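Local coordinates for putative DNA-binding protein (Salmonella choleraesuis, PDB 2HX0), which probably binds DNA and holds a magnesium ion at a site built from histidines, at residues 89-94 and 130-135; 50-55 and 79-84; 19-24 and 36-41; 61-64 and 69-72. The protein carries 2 engineered substitutions. All blocks are in the same frame, centred on the assembly; numbering follows the deposited sequence.

How the contacts relate
Contact 3 comes first along the chain, between 19-24 and 36-41. Contact 2 follows and encloses contact 4, whose hairpin lies between strands 47-56 and 75-86, and contact 1 is last. All four reach the same antiparallel eight-strand sheet, and strands 75-86 and 89-97 are neighbours in it, so contacts 1 and 2 touch although their centres are about 16 Å apart. Contacts 3 and 4 lie on opposite sides of the chain's centre, about 25 Å between centres. Contacts 1, 2 and 4 meet the second subunit and contacts 2 and 3 the third, so one sheet contributes to both interfaces of the three-chain assembly and carries the magnesium site.

Contact 1: residues 89-94 and 130-135; sequences GEHLHL and FSRQPC. With MG (magnesium ion), chain B.
His91 ND1 and Arg132 NH1 both reach the same oxygen, OE2 of Glu119 of the second subunit, the first by a hydrogen bond and the second by a salt bridge. The two side chains also touch each other, NH1 of Arg132 lying 3.7 Å from CB of His91, while the guanidinium lies with one face against the backbone of Glu90. There NH2 of Arg132 comes within 3.6 Å of CA of Glu90. The side chain of Arg132 bends at chi2 (-69°) and then runs out to segment 89-94. The two strands run nearly at right angles (89°), 7.3 Å apart at closest approach: 89-94 belongs to the main antiparallel sheet of the PCC domain, 130-134 to a separate two-strand sheet, and Arg132 spans the gap. Two further partners in this chain, Glu86 at NE and Thr84 at NH2, help to fix the rotation of the guanidinium. The His91 ring is swung away from its own amide (chi1 -171°), and its NE2 coordinates the magnesium ion at 2.2 Å. NE2 of His93, the next residue but one, binds the magnesium at the same distance, 2.2 Å. His107 and a water 2.5 Å from the magnesium add to this site.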
loop_
_atom_site.group_PDB
_atom_site.type_symbol
_atom_site.label_atom_id
_atom_site.label_comp_id
_atom_site.label_asym_id
_atom_site.label_seq_id
_atom_site.Cartn_x
_atom_site.Cartn_y
_atom_site.Cartn_z
ATOM N N GLY A 89 19.772 -6.283 -1.766
ATOM C CA GLY A 89 19.409 -4.958 -1.300
ATOM C C GLY A 89 17.918 -4.804 -1.102
ATOM O O GLY A 89 17.139 -5.668 -1.503
ATOM N N GLU A 90 17.525 -3.704 -0.470
ATOM C CA GLU A 90 16.121 -3.422 -0.222
ATOM C C GLU A 90 15.960 -2.016 0.335
ATOM O O GLU A 90 16.936 -1.366 0.704
ATOM C CB GLU A 90 15.530 -4.424 0.780
ATOM C CG GLU A 90 16.003 -4.251 2.224
ATOM C CD GLU A 90 17.445 -4.673 2.426
ATOM O OE1 GLU A 90 17.801 -5.782 1.976
ATOM O OE2 GLU A 90 18.217 -3.906 3.044
ATOM N N HIS A 91 14.717 -1.552 0.377
ATOM C CA HIS A 91 14.383 -0.239 0.919
ATOM C C HIS A 91 12.932 -0.378 1.343
ATOM O O HIS A 91 12.025 -0.274 0.518
ATOM C CB HIS A 91 14.535 0.857 -0.144
ATOM C CG HIS A 91 14.421 2.246 0.406
ATOM N ND1 HIS A 91 14.583 3.374 -0.371
ATOM C CD2 HIS A 91 14.159 2.689 1.659
ATOM C CE1 HIS A 91 14.430 4.451 0.380
ATOM N NE2 HIS A 91 14.173 4.063 1.617
ATOM N N LEU A 92 12.721 -0.622 2.634
ATOM C CA LEU A 92 11.376 -0.826 3.165
ATOM C C LEU A 92 11.005 0.131 4.284
ATOM O O LEU A 92 11.815 0.413 5.162
ATOM C CB LEU A 92 11.246 -2.264 3.681
ATOM C CG LEU A 92 11.580 -3.358 2.663
ATOM C CD1 LEU A 92 11.767 -4.695 3.356
ATOM C CD2 LEU A 92 10.471 -3.428 1.635
ATOM N N HIS A 93 9.774 0.626 4.243
ATOM C CA HIS A 93 9.261 1.520 5.274
ATOM C C HIS A 93 8.091 0.824 5.947
ATOM O O HIS A 93 7.321 0.117 5.298
ATOM C CB HIS A 93 8.826 2.854 4.667
ATOM C CG HIS A 93 9.974 3.738 4.294
ATOM N ND1 HIS A 93 9.807 4.989 3.740
ATOM C CD2 HIS A 93 11.312 3.558 4.416
ATOM C CE1 HIS A 93 10.989 5.543 3.538
ATOM N NE2 HIS A 93 11.919 4.696 3.940
ATOM N N LEU A 94 7.964 1.026 7.252
ATOM C CA LEU A 94 6.921 0.374 8.030
ATOM C C LEU A 94 6.101 1.337 8.870
ATOM O O LEU A 94 6.634 2.303 9.416
ATOM C CB LEU A 94 7.568 -0.665 8.951
ATOM C CG LEU A 94 6.732 -1.344 10.045
ATOM C CD1 LEU A 94 5.720 -2.298 9.431
ATOM C CD2 LEU A 94 7.663 -2.102 10.984
ATOM N N PHE A 130 16.737 -4.915 -10.174
ATOM C CA PHE A 130 16.998 -3.792 -9.280
ATOM C C PHE A 130 18.396 -3.948 -8.700
ATOM O O PHE A 130 18.852 -5.063 -8.432
ATOM C CB PHE A 130 16.030 -3.766 -8.087
ATOM C CG PHE A 130 14.604 -3.432 -8.432
ATOM C CD1 PHE A 130 14.260 -2.888 -9.667
ATOM C CD2 PHE A 130 13.600 -3.645 -7.492
ATOM C CE1 PHE A 130 12.933 -2.559 -9.960
ATOM C CE2 PHE A 130 12.272 -3.323 -7.768
ATOM C CZ PHE A 130 11.937 -2.777 -9.006
ATOM N N SER A 131 19.072 -2.824 -8.503
ATOM C CA SER A 131 20.394 -2.819 -7.890
ATOM C C SER A 131 20.500 -1.505 -7.134
ATOM O O SER A 131 19.648 -0.627 -7.285
ATOM C CB SER A 131 21.505 -2.921 -8.945
ATOM O OG SER A 131 21.491 -1.820 -9.834
ATOM N N ARG A 132 21.526 -1.377 -6.302
ATOM C CA ARG A 132 21.732 -0.155 -5.540
ATOM C C ARG A 132 23.062 0.421 -6.004
ATOM O O ARG A 132 24.121 -0.156 -5.750
ATOM C CB ARG A 132 21.762 -0.460 -4.041
ATOM C CG ARG A 132 20.530 -1.214 -3.543
ATOM C CD ARG A 132 19.268 -0.355 -3.579
ATOM N NE ARG A 132 18.061 -1.178 -3.507
ATOM C CZ ARG A 132 16.830 -0.703 -3.333
ATOM N NH1 ARG A 132 16.623 0.603 -3.200
ATOM N NH2 ARG A 132 15.803 -1.542 -3.311
ATOM N N GLN A 133 22.996 1.547 -6.706
ATOM C CA GLN A 133 24.190 2.191 -7.233
ATOM C C GLN A 133 24.336 3.579 -6.633
ATOM O O GLN A 133 23.346 4.263 -6.377
ATOM C CB GLN A 133 24.086 2.302 -8.754
ATOM C CG GLN A 133 23.710 1.004 -9.447
ATOM C CD GLN A 133 24.806 -0.039 -9.393
ATOM O OE1 GLN A 133 24.598 -1.189 -9.776
ATOM N NE2 GLN A 133 25.986 0.358 -8.925
ATOM N N PRO A 134 25.580 4.022 -6.406
ATOM C CA PRO A 134 25.795 5.349 -5.826
ATOM C C PRO A 134 25.241 6.499 -6.663
ATOM O O PRO A 134 25.497 6.600 -7.866
ATOM C CB PRO A 134 27.315 5.413 -5.665
ATOM C CG PRO A 134 27.813 4.520 -6.754
ATOM C CD PRO A 134 26.862 3.353 -6.685
ATOM N N CYS A 135 24.462 7.354 -6.008
ATOM C CA CYS A 135 23.876 8.520 -6.650
ATOM C C CYS A 135 24.726 9.720 -6.247
ATOM O O CYS A 135 24.886 10.004 -5.061
ATOM C CB CYS A 135 22.436 8.726 -6.171
ATOM S SG CYS A 135 21.642 10.236 -6.786
HETATM MG MG MG B . 14.095 4.816 3.660
HETATM O O HOH W 1 14.158 6.993 2.403
#

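Contact 2: residues 50-55 and 79-84; sequences AGCTGS and ISLNGT
Strands 50-55 and 79-84 run antiparallel as sheet neighbours, closest at Cys52 and Leu81, whose CA atoms are 6.1 Å apart, yet no direct backbone hydrogen bond joins these two segments. A water lies between them instead: it donates to Cys52 O at 2.8 Å and accepts from Leu81 N at 2.9 Å, acting as a wedge where the strands have parted. Beside it the two side chains point at each other. Cys52 SG packs against Leu81 CB and also against the CD2 branch, 3.8 Å from each of those atoms. Both side chains extend away from their own backbone N, chi1 -180° for Cys52 and 171° for Leu81, which sets sulfur and isobutyl group alongside one another. Classic beta bulges interrupt both strands nearby, Ala50 and Gly51 facing Val121, Ile79 and Ser80 facing Ala95. Beyond the gap direct pairing resumes, with Gly54 bonded to Val78. Cys52 also packs on Leu118 and Leu120 of strand 113-124, and Leu81 packs on Met108 of strand 103-108. Without a direct bond between them, the buried carbonyl of Cys52 and amide of Leu81 are served by the water, while sulfur and hydrocarbon meet by van der Waals packing alone.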
loop_
_atom_site.group_PDB
_atom_site.type_symbol
_atom_site.label_atom_id
_atom_site.label_comp_id
_atom_site.label_asym_id
_atom_site.label_seq_id
_atom_site.Cartn_x
_atom_site.Cartn_y
_atom_site.Cartn_z
ATOM N N ALA A 50 3.622 -5.794 -2.483
ATOM C CA ALA A 50 2.353 -5.410 -3.093
ATOM C C ALA A 50 1.196 -5.388 -2.103
ATOM O O ALA A 50 0.165 -4.774 -2.363
ATOM C CB ALA A 50 2.027 -6.350 -4.260
ATOM N N GLY A 51 1.366 -6.061 -0.973
ATOM C CA GLY A 51 0.319 -6.091 0.033
ATOM C C GLY A 51 0.851 -6.699 1.311
ATOM O O GLY A 51 1.664 -7.619 1.265
ATOM N N CYS A 52 0.414 -6.186 2.457
ATOM C CA CYS A 52 0.884 -6.723 3.729
ATOM C C CYS A 52 -0.015 -6.371 4.900
ATOM O O CYS A 52 -0.479 -5.236 5.032
ATOM C CB CYS A 52 2.306 -6.224 4.024
ATOM S SG CYS A 52 3.021 -6.825 5.588
ATOM N N THR A 53 -0.266 -7.363 5.743
ATOM C CA THR A 53 -1.075 -7.159 6.933
ATOM C C THR A 53 -0.567 -8.127 7.986
ATOM O O THR A 53 -0.059 -9.193 7.656
ATOM C CB THR A 53 -2.565 -7.425 6.667
ATOM O OG1 THR A 53 -3.316 -7.096 7.841
ATOM C CG2 THR A 53 -2.803 -8.881 6.315
ATOM N N GLY A 54 -0.690 -7.752 9.253
ATOM C CA GLY A 54 -0.217 -8.629 10.303
ATOM C C GLY A 54 -0.017 -7.923 11.622
ATOM O O GLY A 54 -0.530 -6.828 11.836
ATOM N N SER A 55 0.759 -8.551 12.498
ATOM C CA SER A 55 1.019 -8.015 13.825
ATOM C C SER A 55 2.466 -8.246 14.234
ATOM O O SER A 55 3.100 -9.202 13.794
ATOM C CB SER A 55 0.082 -8.690 14.829
ATOM O OG SER A 55 0.175 -10.099 14.734
ATOM N N ILE A 79 0.264 -1.754 9.738
ATOM C CA ILE A 79 -0.697 -1.025 8.921
ATOM C C ILE A 79 -0.240 -0.997 7.475
ATOM O O ILE A 79 -1.045 -1.123 6.550
ATOM C CB ILE A 79 -0.887 0.409 9.453
ATOM C CG1 ILE A 79 -1.525 0.351 10.846
ATOM C CG2 ILE A 79 -1.764 1.219 8.506
ATOM C CD1 ILE A 79 -2.158 1.575 11.413
ATOM N N SER A 80 1.060 -0.834 7.282
ATOM C CA SER A 80 1.611 -0.839 5.941
ATOM C C SER A 80 3.095 -1.143 5.968
ATOM O O SER A 80 3.820 -0.729 6.872
ATOM C CB SER A 80 1.370 0.500 5.241
ATOM O OG SER A 80 2.062 1.550 5.881
ATOM N N LEU A 81 3.525 -1.906 4.975
ATOM C CA LEU A 81 4.917 -2.276 4.807
ATOM C C LEU A 81 5.106 -2.076 3.318
ATOM O O LEU A 81 4.538 -2.806 2.508
ATOM C CB LEU A 81 5.145 -3.741 5.182
ATOM C CG LEU A 81 6.539 -4.259 4.824
ATOM C CD1 LEU A 81 7.584 -3.479 5.595
ATOM C CD2 LEU A 81 6.628 -5.743 5.138
ATOM N N ASN A 82 5.880 -1.063 2.960
ATOM C CA ASN A 82 6.092 -0.744 1.560
ATOM C C ASN A 82 7.549 -0.664 1.184
ATOM O O ASN A 82 8.414 -0.405 2.019
ATOM C CB ASN A 82 5.415 0.585 1.224
ATOM C CG ASN A 82 3.910 0.462 1.123
ATOM O OD1 ASN A 82 3.390 -0.220 0.238
ATOM N ND2 ASN A 82 3.199 1.120 2.031
ATOM N N GLY A 83 7.823 -0.889 -0.090
ATOM C CA GLY A 83 9.192 -0.808 -0.531
ATOM C C GLY A 83 9.587 -1.869 -1.522
ATOM O O GLY A 83 8.799 -2.746 -1.885
ATOM N N THR A 84 10.838 -1.779 -1.943
ATOM C CA THR A 84 11.413 -2.681 -2.917
ATOM C C THR A 84 12.421 -3.602 -2.258
ATOM O O THR A 84 12.930 -3.312 -1.180
ATOM C CB THR A 84 12.137 -1.872 -4.002
ATOM O OG1 THR A 84 13.066 -0.969 -3.375
ATOM C CG2 THR A 84 11.138 -1.069 -4.820
HETATM O O HOH W 2 1.126 -3.233 3.935
#

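Contact 3: residues 19-24 and 36-41; sequences RFYALR and HAFVQQ. Unlike the reference sequence in segment 19-24: Leu23 (reference Phe).
Phe38, reaching from helix 31-42 to the strand, sets its ring between Tyr21 and Leu23 and meets the two in different ways. Toward Tyr21 it turns its edge: the pair is an offset T-shaped stack, ring centroids of Tyr21 and Phe38 5.5 Å apart and planes at 85°. The CE2 and CZ edge of Phe38 points at the face of Tyr21, off-centre toward its CB and CG, with CE2 of Phe38 3.5 Å from CB of Tyr21. Toward Leu23, where the reference sequence has phenylalanine, Phe38 instead presents a face. Both methyls of Leu23 lie over it: CD2 makes a CH-pi contact 4.0 Å from the centroid of the Phe38 ring and 15° off its normal, and CD1 sits over the opposite rim, 3.7 Å from CD1 of Phe38. The leucine achieves this with CG between its own backbone N and carbonyl carbon (chi1 59°), a crowded position that brings both methyl branches to the ring. The far end of Tyr21 is held as well. Its hydroxyl oxygen accepts from NE of Arg19 at 2.7 Å and from NH2 of Arg19 at 2.8 Å, both side-on and close to the guanidinium plane, which restrains the ring that Phe38 abuts. Leu44 packs on Tyr21 too, and Leu23 rests on Ile122 of the neighbouring strand. Strand 15-25 is outermost within its chain, but Phe20 and Tyr21 pair with a strand of the third subunit, so the sheet continues across the interface. This is helix-on-sheet packing, in which helix 31-42 lays an aromatic side chain against strand 15-25 of the PCC domain.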
loop_
_atom_site.group_PDB
_atom_site.type_symbol
_atom_site.label_atom_id
_atom_site.label_comp_id
_atom_site.label_asym_id
_atom_site.label_seq_id
_atom_site.Cartn_x
_atom_site.Cartn_y
_atom_site.Cartn_z
ATOM N N ARG A 19 4.972 -11.224 -11.481
ATOM C CA ARG A 19 4.654 -12.547 -10.973
ATOM C C ARG A 19 4.477 -12.281 -9.482
ATOM O O ARG A 19 5.298 -11.590 -8.884
ATOM C CB ARG A 19 5.823 -13.507 -11.214
ATOM C CG ARG A 19 5.517 -14.954 -10.854
ATOM C CD ARG A 19 6.628 -15.893 -11.308
ATOM N NE ARG A 19 7.885 -15.648 -10.609
ATOM C CZ ARG A 19 8.990 -15.184 -11.185
ATOM N NH1 ARG A 19 9.003 -14.908 -12.480
ATOM N NH2 ARG A 19 10.088 -15.008 -10.464
ATOM N N PHE A 20 3.412 -12.804 -8.885
ATOM C CA PHE A 20 3.179 -12.568 -7.464
ATOM C C PHE A 20 3.343 -13.797 -6.600
ATOM O O PHE A 20 3.111 -14.925 -7.034
ATOM C CB PHE A 20 1.789 -11.979 -7.241
ATOM C CG PHE A 20 1.619 -10.623 -7.848
ATOM C CD1 PHE A 20 1.221 -10.482 -9.176
ATOM C CD2 PHE A 20 1.916 -9.483 -7.111
ATOM C CE1 PHE A 20 1.124 -9.214 -9.764
ATOM C CE2 PHE A 20 1.825 -8.215 -7.687
ATOM C CZ PHE A 20 1.428 -8.084 -9.014
ATOM N N TYR A 21 3.746 -13.555 -5.362
ATOM C CA TYR A 21 3.952 -14.613 -4.388
ATOM C C TYR A 21 3.167 -14.288 -3.131
ATOM O O TYR A 21 3.169 -13.151 -2.670
ATOM C CB TYR A 21 5.427 -14.728 -4.013
ATOM C CG TYR A 21 6.342 -15.133 -5.142
ATOM C CD1 TYR A 21 6.837 -14.192 -6.035
ATOM C CD2 TYR A 21 6.724 -16.463 -5.307
ATOM C CE1 TYR A 21 7.700 -14.563 -7.068
ATOM C CE2 TYR A 21 7.584 -16.845 -6.334
ATOM C CZ TYR A 21 8.067 -15.891 -7.208
ATOM O OH TYR A 21 8.925 -16.276 -8.212
ATOM N N ALA A 22 2.495 -15.287 -2.578
ATOM C CA ALA A 22 1.742 -15.073 -1.354
ATOM C C ALA A 22 2.384 -15.906 -0.257
ATOM O O ALA A 22 2.698 -17.075 -0.463
ATOM C CB ALA A 22 0.281 -15.492 -1.544
ATOM N N LEU A 23 2.604 -15.307 0.903
ATOM C CA LEU A 23 3.197 -16.065 1.992
ATOM C C LEU A 23 2.754 -15.556 3.342
ATOM O O LEU A 23 2.279 -14.432 3.473
ATOM C CB LEU A 23 4.722 -16.037 1.907
ATOM C CG LEU A 23 5.427 -14.681 1.949
ATOM C CD1 LEU A 23 6.830 -14.849 2.527
ATOM C CD2 LEU A 23 5.482 -14.086 0.548
ATOM N N ARG A 24 2.897 -16.409 4.347
ATOM C CA ARG A 24 2.518 -16.044 5.697
ATOM C C ARG A 24 3.665 -16.363 6.636
ATOM O O ARG A 24 4.156 -17.492 6.654
ATOM C CB ARG A 24 1.288 -16.831 6.137
ATOM C CG ARG A 24 0.840 -16.473 7.537
ATOM C CD ARG A 24 0.620 -17.702 8.388
ATOM N NE ARG A 24 0.552 -17.344 9.802
ATOM C CZ ARG A 24 0.446 -18.221 10.793
ATOM N NH1 ARG A 24 0.390 -19.522 10.531
ATOM N NH2 ARG A 24 0.401 -17.799 12.049
ATOM N N HIS A 36 14.405 -11.762 3.254
ATOM C CA HIS A 36 15.623 -12.047 2.507
ATOM C C HIS A 36 15.691 -13.528 2.147
ATOM O O HIS A 36 16.137 -13.892 1.063
ATOM C CB HIS A 36 16.860 -11.642 3.311
ATOM C CG HIS A 36 18.134 -11.752 2.537
ATOM N ND1 HIS A 36 19.054 -12.756 2.752
ATOM C CD2 HIS A 36 18.624 -11.006 1.519
ATOM C CE1 HIS A 36 20.056 -12.622 1.901
ATOM N NE2 HIS A 36 19.819 -11.568 1.141
ATOM N N ALA A 37 15.242 -14.386 3.055
ATOM C CA ALA A 37 15.253 -15.817 2.779
ATOM C C ALA A 37 14.345 -16.123 1.592
ATOM O O ALA A 37 14.679 -16.945 0.742
ATOM C CB ALA A 37 14.792 -16.602 4.000
ATOM N N PHE A 38 13.192 -15.462 1.539
ATOM C CA PHE A 38 12.250 -15.679 0.447
ATOM C C PHE A 38 12.845 -15.169 -0.865
ATOM O O PHE A 38 12.686 -15.786 -1.920
ATOM C CB PHE A 38 10.938 -14.954 0.734
ATOM C CG PHE A 38 9.795 -15.414 -0.122
ATOM C CD1 PHE A 38 9.116 -16.590 0.183
ATOM C CD2 PHE A 38 9.406 -14.686 -1.242
ATOM C CE1 PHE A 38 8.059 -17.040 -0.614
ATOM C CE2 PHE A 38 8.348 -15.123 -2.052
ATOM C CZ PHE A 38 7.673 -16.303 -1.737
ATOM N N VAL A 39 13.523 -14.033 -0.799
ATOM C CA VAL A 39 14.157 -13.471 -1.984
ATOM C C VAL A 39 15.227 -14.426 -2.506
ATOM O O VAL A 39 15.333 -14.651 -3.711
ATOM C CB VAL A 39 14.797 -12.108 -1.672
ATOM C CG1 VAL A 39 15.773 -11.720 -2.770
ATOM C CG2 VAL A 39 13.707 -11.058 -1.553
ATOM N N GLN A 40 16.011 -14.995 -1.593
ATOM C CA GLN A 40 17.061 -15.928 -1.976
ATOM C C GLN A 40 16.475 -17.220 -2.522
ATOM O O GLN A 40 16.940 -17.743 -3.530
ATOM C CB GLN A 40 17.960 -16.239 -0.777
ATOM C CG GLN A 40 18.974 -15.153 -0.466
ATOM C CD GLN A 40 19.976 -14.962 -1.595
ATOM O OE1 GLN A 40 20.570 -15.925 -2.081
ATOM N NE2 GLN A 40 20.169 -13.716 -2.014
ATOM N N GLN A 41 15.446 -17.733 -1.861
ATOM C CA GLN A 41 14.834 -18.974 -2.311
ATOM C C GLN A 41 14.308 -18.891 -3.735
ATOM O O GLN A 41 14.419 -19.846 -4.505
ATOM C CB GLN A 41 13.690 -19.385 -1.387
ATOM C CG GLN A 41 12.902 -20.566 -1.934
ATOM C CD GLN A 41 11.895 -21.126 -0.959
ATOM O OE1 GLN A 41 11.138 -22.037 -1.297
ATOM N NE2 GLN A 41 11.878 -20.594 0.258
#

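Contact 4: residues 61-64 and 69-72; sequences LRYA and TTSL
Leu61 and Thr70 face each other as an antiparallel hydrogen-bonded pair. Leu61 N donates to Thr70 O at 3.0 Å, nearly straight at 170°, and Thr70 N donates back to Leu61 O at 2.7 Å. Next to this backbone pair, the Tyr63 side chain crosses that of Thr70 at about a right angle. OG1 of Thr70 comes closest, 3.4 Å from CE2 of Tyr63, while its methyl CG2 lies near the phenol oxygen. Thr70 places OG1 anti to its own carbonyl carbon (chi1 -59°), which turns the hydroxyl toward the Tyr63 end of the hairpin. There a water links the loop to the strand, accepting from Tyr63 N at 3.0 Å and hydrogen-bonded to OG1 of Thr70 at 2.8 Å. Leu72 approaches Tyr63 from the other direction, its CD1 3.8 Å from OH of Tyr63, so the tyrosine side chain touches both Thr70 and Leu72, the latter through its OH. On the turn side, CG2 of Thr69 packs 3.8 Å from O of Leu61. Pro99 of the second subunit packs on Tyr63, and Leu104 of this chain touches both Tyr63 and Leu72. The hairpin of 59-62 and 70-73 closes one side of the main sheet: 59-62 pairs antiparallel with strand 103-108, where the backbones of Arg62 and His107, a magnesium ligand, are hydrogen-bonded, and 70-73 is the outermost strand within this chain.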
loop_
_atom_site.group_PDB
_atom_site.type_symbol
_atom_site.label_atom_id
_atom_site.label_comp_id
_atom_site.label_asym_id
_atom_site.label_seq_id
_atom_site.Cartn_x
_atom_site.Cartn_y
_atom_site.Cartn_z
ATOM N N LEU A 61 12.675 0.527 14.003
ATOM C CA LEU A 61 12.493 1.585 13.021
ATOM C C LEU A 61 13.568 2.652 13.112
ATOM O O LEU A 61 14.049 2.972 14.196
ATOM C CB LEU A 61 11.137 2.264 13.224
ATOM C CG LEU A 61 9.873 1.451 12.955
ATOM C CD1 LEU A 61 8.653 2.243 13.400
ATOM C CD2 LEU A 61 9.794 1.123 11.471
ATOM N N ARG A 62 13.940 3.202 11.964
ATOM C CA ARG A 62 14.908 4.286 11.923
ATOM C C ARG A 62 14.069 5.474 11.468
ATOM O O ARG A 62 13.602 5.512 10.329
ATOM C CB ARG A 62 16.016 3.997 10.909
ATOM C CG ARG A 62 17.160 4.998 10.955
ATOM C CD ARG A 62 18.229 4.661 9.925
ATOM N NE ARG A 62 17.737 4.843 8.564
ATOM C CZ ARG A 62 18.437 4.564 7.468
ATOM N NH1 ARG A 62 19.670 4.082 7.566
ATOM N NH2 ARG A 62 17.904 4.769 6.271
ATOM N N TYR A 63 13.853 6.437 12.357
ATOM C CA TYR A 63 13.038 7.595 12.009
ATOM C C TYR A 63 13.714 8.542 11.022
ATOM O O TYR A 63 14.937 8.530 10.868
ATOM C CB TYR A 63 12.628 8.344 13.277
ATOM C CG TYR A 63 11.818 7.502 14.244
ATOM C CD1 TYR A 63 10.876 6.583 13.783
ATOM C CD2 TYR A 63 11.976 7.639 15.619
ATOM C CE1 TYR A 63 10.113 5.820 14.669
ATOM C CE2 TYR A 63 11.215 6.888 16.511
ATOM C CZ TYR A 63 10.286 5.982 16.031
ATOM O OH TYR A 63 9.523 5.255 16.920
ATOM N N ALA A 64 12.898 9.357 10.355
ATOM C CA ALA A 64 13.361 10.307 9.349
ATOM C C ALA A 64 14.607 11.100 9.728
ATOM O O ALA A 64 14.636 11.780 10.753
ATOM C CB ALA A 64 12.231 11.266 8.995
ATOM N N THR A 69 18.768 3.400 15.409
ATOM C CA THR A 69 17.574 2.589 15.247
ATOM C C THR A 69 16.792 2.626 16.550
ATOM O O THR A 69 17.370 2.498 17.630
ATOM C CB THR A 69 17.930 1.123 14.930
ATOM O OG1 THR A 69 18.601 1.054 13.666
ATOM C CG2 THR A 69 16.676 0.263 14.886
ATOM N N THR A 70 15.481 2.814 16.452
ATOM C CA THR A 70 14.628 2.843 17.630
ATOM C C THR A 70 14.015 1.458 17.797
ATOM O O THR A 70 13.366 0.948 16.885
ATOM C CB THR A 70 13.499 3.884 17.482
ATOM O OG1 THR A 70 14.069 5.179 17.268
ATOM C CG2 THR A 70 12.641 3.926 18.736
ATOM N N SER A 71 14.241 0.844 18.953
ATOM C CA SER A 71 13.704 -0.483 19.226
ATOM C C SER A 71 12.551 -0.398 20.210
ATOM O O SER A 71 12.683 0.166 21.297
ATOM C CB SER A 71 14.801 -1.394 19.786
ATOM O OG SER A 71 15.843 -1.560 18.842
ATOM N N LEU A 72 11.415 -0.962 19.822
ATOM C CA LEU A 72 10.234 -0.943 20.667
ATOM C C LEU A 72 9.680 -2.347 20.811
ATOM O O LEU A 72 9.895 -3.198 19.954
ATOM C CB LEU A 72 9.170 -0.038 20.044
ATOM C CG LEU A 72 9.665 1.345 19.607
ATOM C CD1 LEU A 72 8.570 2.063 18.846
ATOM C CD2 LEU A 72 10.099 2.146 20.826
HETATM O O HOH W 3 15.335 6.275 14.968
#